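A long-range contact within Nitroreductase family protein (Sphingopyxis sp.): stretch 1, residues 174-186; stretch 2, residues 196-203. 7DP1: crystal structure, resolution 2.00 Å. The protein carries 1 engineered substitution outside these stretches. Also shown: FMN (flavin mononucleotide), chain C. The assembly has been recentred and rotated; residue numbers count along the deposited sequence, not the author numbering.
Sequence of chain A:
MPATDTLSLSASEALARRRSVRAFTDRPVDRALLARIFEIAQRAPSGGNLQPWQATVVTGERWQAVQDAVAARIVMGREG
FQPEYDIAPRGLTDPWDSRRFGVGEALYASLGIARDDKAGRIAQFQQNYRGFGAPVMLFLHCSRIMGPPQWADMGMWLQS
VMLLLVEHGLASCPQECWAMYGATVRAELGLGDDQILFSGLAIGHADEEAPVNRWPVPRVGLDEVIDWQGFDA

Stretch 1 (174-186) PQECWAMYGATVR
Stretch 2 196-203: ILFSGLAI

A short antiparallel pairing can anchor a chain that then turns away to pack over its partner strand, and this nitroreductase family protein offers a compact example. Stretch 2 is strand throughout, 196-203; stretch 1 runs as strand through Pro174 and Gln175, forms a 3-10 segment at 177-180, and enters a helix at Gly182 with Tyr181 as N-cap. Helix and strand axes approach to 8.5 Å at 103°, and 580 Å² is buried in all.

At the start of stretch 2, Ile196 directs its CB away from stretch 1, and its CA lies 4.3 Å from Arg186 NE. Leu197 (chi1 t, chi2 p) points toward stretch 1 and is the most covered residue: its CD2 sits 4.0 Å from Trp178 CB and 3.9 Å from Val185 CG1 (chi1 t), so one methyl bridges the 3-10 segment and the helix. Phe198 (phi/psi -86/-60, chi1 t) starts away, yet its ring returns, with CE1 3.5 Å from Glu176 OE2, which meets the ring edge and has no polar partner, and CZ 3.7 Å from FMN C7M.

Ser199 (chi1 t) donates OG to its neighbour Gly200 O at 2.8 Å. Gly200 is the register point: its N donates to Gln175 O, and Gln175 N donates to Gly200 O, both at 2.7 Å, with CA atoms 4.8 Å apart. Its lack of a side chain matters, because an ideal CB would fall 2.6 Å from Trp178 CD1. That indole (chi1 m, chi2 102°) is held by Trp178 NE1 donating to Gln175 OE1 at 2.9 Å.

Leu201 (chi1 t, chi2 p) forms the non-hydrogen-bonded pair with Pro174, CA to CA 4.2 Å; on their shared face, Leu201 CD1 lies 4.1 Å from Pro174 CB. Ala202 CB closes the contact 3.8 Å from Gln175 OE1. Beyond the pairing, Glu176 N donates to FMN N5 at 2.8 Å.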

# COMPACT_ATOMS: atom_id res chain seq x y z
N PRO A 174 1.09 11.38 5.15
CA PRO A 174 -0.18 10.85 4.67
C PRO A 174 -1.29 11.29 5.62
O PRO A 174 -1.05 11.36 6.82
CB PRO A 174 0.03 9.33 4.70
CG PRO A 174 1.14 9.13 5.70
CD PRO A 174 2.00 10.32 5.64
N GLN A 175 -2.45 11.66 5.09
CA GLN A 175 -3.52 12.22 5.93
C GLN A 175 -4.90 11.70 5.57
O GLN A 175 -5.45 12.10 4.55
CB GLN A 175 -3.56 13.74 5.82
CG GLN A 175 -2.40 14.49 6.40
CD GLN A 175 -2.69 15.97 6.40
OE1 GLN A 175 -2.61 16.63 5.37
NE2 GLN A 175 -3.06 16.51 7.57
N GLU A 176 -5.48 10.87 6.42
CA GLU A 176 -6.84 10.41 6.19
C GLU A 176 -7.87 11.41 6.70
O GLU A 176 -9.07 11.26 6.47
CB GLU A 176 -7.07 9.07 6.87
CG GLU A 176 -7.02 7.91 5.93
CD GLU A 176 -6.61 6.63 6.64
OE1 GLU A 176 -6.51 6.63 7.89
OE2 GLU A 176 -6.39 5.63 5.92
N CYS A 177 -7.39 12.43 7.41
CA CYS A 177 -8.30 13.41 8.01
C CYS A 177 -9.20 14.09 6.96
O CYS A 177 -10.33 14.47 7.25
CB CYS A 177 -7.51 14.46 8.78
SG CYS A 177 -6.32 15.36 7.75
N TRP A 178 -8.69 14.21 5.73
CA TRP A 178 -9.44 14.84 4.64
C TRP A 178 -10.67 14.02 4.24
O TRP A 178 -11.66 14.57 3.74
CB TRP A 178 -8.51 15.05 3.43
CG TRP A 178 -7.37 15.99 3.76
CD1 TRP A 178 -6.07 15.65 4.04
CD2 TRP A 178 -7.45 17.42 3.91
NE1 TRP A 178 -5.35 16.78 4.35
CE2 TRP A 178 -6.17 17.88 4.27
CE3 TRP A 178 -8.48 18.36 3.76
CZ2 TRP A 178 -5.88 19.23 4.47
CZ3 TRP A 178 -8.20 19.71 3.97
CH2 TRP A 178 -6.91 20.13 4.32
N ALA A 179 -10.61 12.71 4.45
CA ALA A 179 -11.76 11.87 4.13
C ALA A 179 -12.95 12.15 5.05
O ALA A 179 -14.07 11.75 4.74
CB ALA A 179 -11.36 10.37 4.18
N MET A 180 -12.71 12.85 6.16
CA MET A 180 -13.80 13.34 7.03
C MET A 180 -14.71 14.35 6.35
O MET A 180 -15.83 14.58 6.81
CB MET A 180 -13.23 13.97 8.30
CG MET A 180 -12.70 12.95 9.30
SD MET A 180 -14.06 12.14 10.18
CE MET A 180 -14.39 10.74 9.11
N TYR A 181 -14.23 14.98 5.28
CA TYR A 181 -15.02 15.97 4.55
C TYR A 181 -14.90 15.70 3.06
O TYR A 181 -14.74 16.65 2.28
CB TYR A 181 -14.57 17.40 4.84
CG TYR A 181 -14.55 17.73 6.31
CD1 TYR A 181 -15.72 18.06 6.98
CD2 TYR A 181 -13.36 17.68 7.02
CE1 TYR A 181 -15.71 18.34 8.32
CE2 TYR A 181 -13.34 17.97 8.38
CZ TYR A 181 -14.52 18.29 9.02
OH TYR A 181 -14.52 18.58 10.36
N GLY A 182 -14.95 14.43 2.68
CA GLY A 182 -14.72 14.00 1.31
C GLY A 182 -15.50 14.79 0.27
O GLY A 182 -14.92 15.28 -0.71
N ALA A 183 -16.80 14.93 0.49
CA ALA A 183 -17.68 15.59 -0.47
C ALA A 183 -17.26 17.03 -0.74
O ALA A 183 -17.26 17.47 -1.88
CB ALA A 183 -19.13 15.56 0.02
N THR A 184 -16.90 17.75 0.32
CA THR A 184 -16.41 19.12 0.18
C THR A 184 -15.11 19.15 -0.61
O THR A 184 -14.96 19.93 -1.55
CB THR A 184 -16.17 19.79 1.54
OG1 THR A 184 -17.41 19.97 2.21
CG2 THR A 184 -15.49 21.14 1.34
N VAL A 185 -14.16 18.32 -0.22
CA VAL A 185 -12.87 18.25 -0.91
C VAL A 185 -13.09 17.93 -2.39
O VAL A 185 -12.58 18.65 -3.26
CB VAL A 185 -11.95 17.21 -0.27
CG1 VAL A 185 -10.60 17.11 -1.04
CG2 VAL A 185 -11.72 17.53 1.20
N ARG A 186 -13.87 16.89 -2.67
CA ARG A 186 -14.17 16.50 -4.04
C ARG A 186 -14.80 17.67 -4.78
O ARG A 186 -14.50 17.89 -5.95
CB ARG A 186 -15.10 15.28 -4.11
CG ARG A 186 -14.39 13.96 -3.81
CD ARG A 186 -15.23 12.74 -4.21
NE ARG A 186 -16.03 12.27 -3.09
CZ ARG A 186 -17.33 12.47 -2.96
NH1 ARG A 186 -18.00 13.13 -3.89
NH2 ARG A 186 -17.95 12.00 -1.89
N ILE A 196 -14.10 8.45 -5.13
CA ILE A 196 -14.07 8.46 -3.67
C ILE A 196 -12.68 8.88 -3.21
O ILE A 196 -11.67 8.42 -3.75
CB ILE A 196 -14.47 7.07 -3.08
CG1 ILE A 196 -14.34 7.07 -1.55
CG2 ILE A 196 -13.63 5.93 -3.67
CD1 ILE A 196 -15.02 5.89 -0.86
N LEU A 197 -12.64 9.77 -2.23
CA LEU A 197 -11.36 10.25 -1.74
C LEU A 197 -10.85 9.28 -0.71
O LEU A 197 -11.56 9.01 0.26
CB LEU A 197 -11.50 11.64 -1.11
CG LEU A 197 -10.24 12.19 -0.41
CD1 LEU A 197 -9.13 12.46 -1.42
CD2 LEU A 197 -10.56 13.46 0.38
N PHE A 198 -9.65 8.76 -0.92
CA PHE A 198 -9.02 7.90 0.09
C PHE A 198 -8.27 8.76 1.11
O PHE A 198 -8.58 8.75 2.30
CB PHE A 198 -8.09 6.87 -0.58
CG PHE A 198 -7.05 6.24 0.35
CD1 PHE A 198 -7.34 5.91 1.66
CD2 PHE A 198 -5.78 5.96 -0.12
CE1 PHE A 198 -6.39 5.34 2.48
CE2 PHE A 198 -4.83 5.37 0.69
CZ PHE A 198 -5.13 5.07 2.00
N SER A 199 -7.30 9.52 0.66
CA SER A 199 -6.42 10.17 1.62
C SER A 199 -5.74 11.38 1.02
O SER A 199 -5.63 11.49 -0.21
CB SER A 199 -5.37 9.17 2.10
OG SER A 199 -4.45 9.78 3.00
N GLY A 200 -5.29 12.29 1.87
CA GLY A 200 -4.41 13.34 1.39
C GLY A 200 -2.98 12.91 1.66
O GLY A 200 -2.75 11.96 2.41
N LEU A 201 -2.03 13.58 1.01
CA LEU A 201 -0.60 13.44 1.34
C LEU A 201 0.00 14.84 1.36
O LEU A 201 0.15 15.49 0.32
CB LEU A 201 0.12 12.53 0.33
CG LEU A 201 1.64 12.28 0.52
CD1 LEU A 201 1.94 11.30 1.69
CD2 LEU A 201 2.33 11.81 -0.79
N ALA A 202 0.27 15.36 2.55
CA ALA A 202 0.91 16.67 2.64
C ALA A 202 2.34 16.51 2.16
O ALA A 202 3.01 15.55 2.54
CB ALA A 202 0.86 17.18 4.05
N ILE A 203 2.82 17.44 1.34
CA ILE A 203 4.17 17.35 0.76
C ILE A 203 4.98 18.63 0.91
O ILE A 203 4.47 19.72 0.63
CB ILE A 203 4.11 17.01 -0.75
CG1 ILE A 203 3.59 15.59 -0.96
CG2 ILE A 203 5.48 17.08 -1.39
CD1 ILE A 203 3.46 15.21 -2.42
N1 FMN C . -1.17 11.26 10.59
C2 FMN C . -1.85 12.37 11.04
O2 FMN C . -1.36 13.09 11.90
N3 FMN C . -3.08 12.70 10.52
C4 FMN C . -3.67 11.92 9.55
O4 FMN C . -4.78 12.24 9.09
C4A FMN C . -2.99 10.78 9.12
N5 FMN C . -3.54 9.97 8.15
C5A FMN C . -2.88 8.85 7.69
C6 FMN C . -3.47 8.07 6.71
C7 FMN C . -2.82 6.94 6.24
C7M FMN C . -3.44 6.09 5.17
C8 FMN C . -1.58 6.60 6.74
C8M FMN C . -0.91 5.38 6.17
C9 FMN C . -0.98 7.38 7.73
C9A FMN C . -1.63 8.51 8.22
N10 FMN C . -1.07 9.32 9.20
C10 FMN C . -1.75 10.45 9.64
C1' FMN C . 0.28 9.03 9.78
C2' FMN C . 0.31 7.89 10.80
O2' FMN C . -0.13 8.37 12.04
C3' FMN C . 1.75 7.42 10.92
O3' FMN C . 2.06 6.75 9.72
C4' FMN C . 2.00 6.45 12.07
O4' FMN C . 1.81 7.03 13.35
C5' FMN C . 3.44 6.00 11.99
O5' FMN C . 4.25 7.14 12.13
P FMN C . 5.37 7.37 11.00
O1P FMN C . 5.95 8.75 11.18
O2P FMN C . 6.44 6.30 11.14
O3P FMN C . 4.72 7.23 9.63